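Penicillin binding protein transpeptidase domain protein (Escherichia coli, PDB 4BJQ) belongs to the penicillin-binding protein family and here comprises a small module of helices and strands that pairs with a second copy through a shared beta sheet. Local coordinates at residues F49-Q55 and I72-E77. Residues are numbered along the deposited sequence; the frame is centred on the assembly and turned at random.
Sequences FIYLARQ and IHLREE. With SO4 (sulfate ion), chain J.
R54 and R75 bring two guanidinium groups together, NH2 to NH2 at 3.0 Å, where neither nitrogen can accept a bond; the E77 carboxylate and a sulfate ion, probably from the crystallisation liquor, probably offset the charge on R54. The strands belong to a strand-helix-strand unit, with helix 58-66 between them. Both pair antiparallel with the second subunit. The CA atoms of F49 and H73 lie 9.4 Å apart, consistent with a strand of that subunit lying between them at this end, and those of Q55 and E77 close to 7.0 Å. Much of the contact is therefore made by long side chains that can reach across. R75 suits this task: a chi1 of 69° sets CG between the backbone N and the carbonyl carbon, and the long chain carries NH1 to the edge of the Y51 ring. The bond from R75 NH1 to Y51 OH is nearly straight but very short at 2.5 Å, with the ring and guanidinium planes 87° apart. The flat Y51 ring has F49 CE1 over one face and R54 NH1 over the opposite face, 3.8 Å above its plane. R54, its chain curled back on itself, forms a salt bridge with E77 OE2 through NE, though the modelled separation is too short to trust. Its guanidinium also donates to the sulfate, NH2 reaching O4 at 2.8 Å. At the apolar end, L52 CD1 meets I72 CD1, branched residues that also pack on helices 34-42 and 19-30 respectively. Where the chain turns its corner, the Q55 amide stacks on the E77 carboxylate, planes 11° apart, while Q55 N donates to the syn lone pair of E77 OE1 at 2.8 Å.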
ATOM      1  N   PHE A  49     -15.090   0.134   9.709  1.00 24.85           N
ATOM      2  CA  PHE A  49     -14.617  -0.143  11.067  1.00 24.44           C
ATOM      3  C   PHE A  49     -14.692  -1.628  11.437  1.00 24.69           C
ATOM      4  O   PHE A  49     -15.777  -2.201  11.527  1.00 24.74           O
ATOM      5  CB  PHE A  49     -15.414   0.676  12.089  1.00 24.63           C
ATOM      6  CG  PHE A  49     -14.779   0.760  13.456  1.00 23.62           C
ATOM      7  CD1 PHE A  49     -14.594  -0.385  14.239  1.00 23.24           C
ATOM      8  CD2 PHE A  49     -14.392   1.985  13.975  1.00 21.97           C
ATOM      9  CE1 PHE A  49     -14.023  -0.301  15.490  1.00 20.61           C
ATOM     10  CE2 PHE A  49     -13.825   2.079  15.228  1.00 20.41           C
ATOM     11  CZ  PHE A  49     -13.626   0.941  15.986  1.00 19.68           C
ATOM     12  N   ILE A  50     -13.529  -2.239  11.652  1.00 24.19           N
ATOM     13  CA  ILE A  50     -13.452  -3.561  12.272  1.00 24.07           C
ATOM     14  C   ILE A  50     -12.308  -3.597  13.284  1.00 23.48           C
ATOM     15  O   ILE A  50     -11.184  -3.226  12.964  1.00 22.95           O
ATOM     16  CB  ILE A  50     -13.359  -4.712  11.222  1.00 24.09           C
ATOM     17  CG1 ILE A  50     -13.447  -6.083  11.896  1.00 25.01           C
ATOM     18  CG2 ILE A  50     -12.122  -4.558  10.318  1.00 24.73           C
ATOM     19  CD1 ILE A  50     -14.053  -7.171  10.998  1.00 27.52           C
ATOM     20  N   TYR A  51     -12.624  -4.022  14.507  1.00 23.27           N
ATOM     21  CA  TYR A  51     -11.651  -4.161  15.573  1.00 23.46           C
ATOM     22  C   TYR A  51     -10.587  -5.205  15.220  1.00 23.82           C
ATOM     23  O   TYR A  51     -10.892  -6.260  14.633  1.00 23.61           O
ATOM     24  CB  TYR A  51     -12.329  -4.559  16.895  1.00 23.52           C
ATOM     25  CG  TYR A  51     -13.086  -3.459  17.605  1.00 23.69           C
ATOM     26  CD1 TYR A  51     -12.407  -2.403  18.213  1.00 22.99           C
ATOM     27  CD2 TYR A  51     -14.491  -3.481  17.675  1.00 23.44           C
ATOM     28  CE1 TYR A  51     -13.103  -1.377  18.887  1.00 23.11           C
ATOM     29  CE2 TYR A  51     -15.201  -2.470  18.332  1.00 23.27           C
ATOM     30  CZ  TYR A  51     -14.492  -1.417  18.936  1.00 24.60           C
ATOM     31  OH  TYR A  51     -15.168  -0.422  19.588  1.00 24.58           O
ATOM     32  N   LEU A  52      -9.347  -4.904  15.593  1.00 23.59           N
ATOM     33  CA  LEU A  52      -8.229  -5.838  15.421  1.00 23.88           C
ATOM     34  C   LEU A  52      -7.762  -6.369  16.775  1.00 23.99           C
ATOM     35  O   LEU A  52      -7.610  -7.589  16.968  1.00 24.50           O
ATOM     36  CB  LEU A  52      -7.070  -5.166  14.655  1.00 23.54           C
ATOM     37  CG  LEU A  52      -7.369  -4.760  13.199  1.00 23.01           C
ATOM     38  CD1 LEU A  52      -6.137  -4.166  12.487  1.00 21.85           C
ATOM     39  CD2 LEU A  52      -7.943  -5.935  12.406  1.00 19.66           C
ATOM     40  N   ALA A  53      -7.548  -5.447  17.709  1.00 24.01           N
ATOM     41  CA  ALA A  53      -7.079  -5.782  19.046  1.00 24.50           C
ATOM     42  C   ALA A  53      -7.602  -4.823  20.105  1.00 24.69           C
ATOM     43  O   ALA A  53      -7.946  -3.690  19.812  1.00 25.05           O
ATOM     44  CB  ALA A  53      -5.546  -5.862  19.082  1.00 24.44           C
ATOM     45  N   ARG A  54      -7.647  -5.301  21.341  1.00 25.29           N
ATOM     46  CA  ARG A  54      -8.288  -4.613  22.437  1.00 25.79           C
ATOM     47  C   ARG A  54      -7.364  -4.613  23.645  1.00 26.86           C
ATOM     48  O   ARG A  54      -6.604  -5.561  23.863  1.00 26.93           O
ATOM     49  CB  ARG A  54      -9.591  -5.325  22.830  1.00 25.96           C
ATOM     50  CG  ARG A  54     -10.667  -5.476  21.729  1.00 25.68           C
ATOM     51  CD  ARG A  54     -11.040  -4.150  21.066  1.00 24.54           C
ATOM     52  NE  ARG A  54     -11.562  -3.164  22.007  1.00 25.43           N
ATOM     53  CZ  ARG A  54     -12.843  -3.052  22.363  1.00 26.94           C
ATOM     54  NH1 ARG A  54     -13.757  -3.870  21.858  1.00 26.65           N
ATOM     55  NH2 ARG A  54     -13.208  -2.121  23.239  1.00 25.81           N
ATOM     56  N   GLN A  55      -7.455  -3.559  24.452  1.00 27.83           N
ATOM     57  CA  GLN A  55      -6.645  -3.449  25.664  1.00 28.82           C
ATOM     58  C   GLN A  55      -5.165  -3.608  25.316  1.00 28.44           C
ATOM     59  O   GLN A  55      -4.443  -4.365  25.965  1.00 28.84           O
ATOM     60  CB  GLN A  55      -7.059  -4.497  26.728  1.00 29.41           C
ATOM     61  CG  GLN A  55      -8.579  -4.645  26.997  1.00 31.35           C
ATOM     62  CD  GLN A  55      -9.271  -3.359  27.446  1.00 33.34           C
ATOM     63  OE1 GLN A  55     -10.389  -3.065  27.009  1.00 34.39           O
ATOM     64  NE2 GLN A  55      -8.618  -2.595  28.314  1.00 33.74           N
ATOM     65  N   ILE A  72      -5.321   2.110   9.354  1.00 22.75           N
ATOM     66  CA  ILE A  72      -5.126   1.609  10.713  1.00 22.62           C
ATOM     67  C   ILE A  72      -5.292   2.752  11.693  1.00 23.47           C
ATOM     68  O   ILE A  72      -4.718   3.808  11.513  1.00 24.21           O
ATOM     69  CB  ILE A  72      -3.761   0.886  10.892  1.00 22.34           C
ATOM     70  CG1 ILE A  72      -3.697  -0.355   9.999  1.00 21.52           C
ATOM     71  CG2 ILE A  72      -3.517   0.500  12.374  1.00 20.59           C
ATOM     72  CD1 ILE A  72      -4.824  -1.357  10.239  1.00 21.62           C
ATOM     73  N   HIS A  73      -6.106   2.538  12.717  1.00 24.16           N
ATOM     74  CA  HIS A  73      -6.399   3.584  13.685  1.00 25.07           C
ATOM     75  C   HIS A  73      -6.421   3.040  15.103  1.00 25.64           C
ATOM     76  O   HIS A  73      -6.627   1.834  15.329  1.00 24.80           O
ATOM     77  CB  HIS A  73      -7.761   4.222  13.390  1.00 24.96           C
ATOM     78  CG  HIS A  73      -7.884   4.782  12.008  1.00 24.83           C
ATOM     79  ND1 HIS A  73      -7.601   6.098  11.712  1.00 24.43           N
ATOM     80  CD2 HIS A  73      -8.267   4.207  10.843  1.00 23.90           C
ATOM     81  CE1 HIS A  73      -7.793   6.309  10.423  1.00 23.29           C
ATOM     82  NE2 HIS A  73      -8.198   5.179   9.874  1.00 25.01           N
ATOM     83  N   LEU A  74      -6.248   3.957  16.045  1.00 26.48           N
ATOM     84  CA  LEU A  74      -6.268   3.656  17.464  1.00 27.85           C
ATOM     85  C   LEU A  74      -7.265   4.570  18.157  1.00 29.12           C
ATOM     86  O   LEU A  74      -7.446   5.725  17.744  1.00 29.42           O
ATOM     87  CB  LEU A  74      -4.884   3.902  18.072  1.00 27.74           C
ATOM     88  CG  LEU A  74      -3.666   3.033  17.760  1.00 28.24           C
ATOM     89  CD1 LEU A  74      -3.105   3.264  16.356  1.00 29.46           C
ATOM     90  CD2 LEU A  74      -2.614   3.377  18.790  1.00 30.56           C
ATOM     91  N   ARG A  75      -7.913   4.058  19.201  1.00 30.01           N
ATOM     92  CA  ARG A  75      -8.649   4.905  20.145  1.00 32.09           C
ATOM     93  C   ARG A  75      -8.407   4.427  21.578  1.00 33.11           C
ATOM     94  O   ARG A  75      -8.089   3.256  21.801  1.00 32.94           O
ATOM     95  CB  ARG A  75     -10.161   4.958  19.840  1.00 31.92           C
ATOM     96  CG  ARG A  75     -10.896   3.649  20.087  1.00 32.03           C
ATOM     97  CD  ARG A  75     -12.231   3.843  20.791  1.00 31.34           C
ATOM     98  NE  ARG A  75     -12.471   2.712  21.681  1.00 33.87           N
ATOM     99  CZ  ARG A  75     -13.216   1.657  21.373  1.00 34.07           C
ATOM    100  NH1 ARG A  75     -13.831   1.592  20.208  1.00 35.33           N
ATOM    101  NH2 ARG A  75     -13.360   0.670  22.233  1.00 34.86           N
ATOM    102  N   GLU A  76      -8.537   5.340  22.537  1.00 35.14           N
ATOM    103  CA  GLU A  76      -8.535   4.981  23.963  1.00 36.99           C
ATOM    104  C   GLU A  76      -9.710   4.077  24.285  1.00 37.35           C
ATOM    105  O   GLU A  76     -10.793   4.221  23.714  1.00 37.18           O
ATOM    106  CB  GLU A  76      -8.634   6.228  24.852  1.00 37.40           C
ATOM    107  CG  GLU A  76      -7.336   7.006  25.027  1.00 40.12           C
ATOM    108  CD  GLU A  76      -6.278   6.280  25.867  1.00 42.17           C
ATOM    109  OE1 GLU A  76      -6.631   5.478  26.763  1.00 43.66           O
ATOM    110  OE2 GLU A  76      -5.076   6.530  25.633  1.00 43.03           O
ATOM    111  N   GLU A  77      -9.496   3.155  25.215  1.00 38.81           N
ATOM    112  CA  GLU A  77     -10.577   2.300  25.701  1.00 40.12           C
ATOM    113  C   GLU A  77     -11.180   2.716  27.031  1.00 41.31           C
ATOM    114  O   GLU A  77     -10.804   3.745  27.590  1.00 41.94           O
ATOM    115  CB  GLU A  77     -10.132   0.859  25.761  1.00 39.80           C
ATOM    116  CG  GLU A  77     -10.749   0.048  24.652  1.00 39.80           C
ATOM    117  CD  GLU A  77      -9.866  -1.063  24.276  1.00 38.41           C
ATOM    118  OE1 GLU A  77      -8.693  -1.017  24.670  1.00 41.77           O
ATOM    119  OE2 GLU A  77     -10.324  -1.985  23.608  1.00 40.12           O
TER
HETATM  120  S   SO4 J1167     -16.929  -3.122  23.461  1.00 83.74           S
HETATM  121  O1  SO4 J1167     -17.335  -1.734  23.669  1.00 83.27           O
HETATM  122  O2  SO4 J1167     -17.860  -4.016  24.149  1.00 83.55           O
HETATM  123  O3  SO4 J1167     -16.902  -3.419  22.028  1.00 83.61           O
HETATM  124  O4  SO4 J1167     -15.595  -3.329  24.012  1.00 84.07           O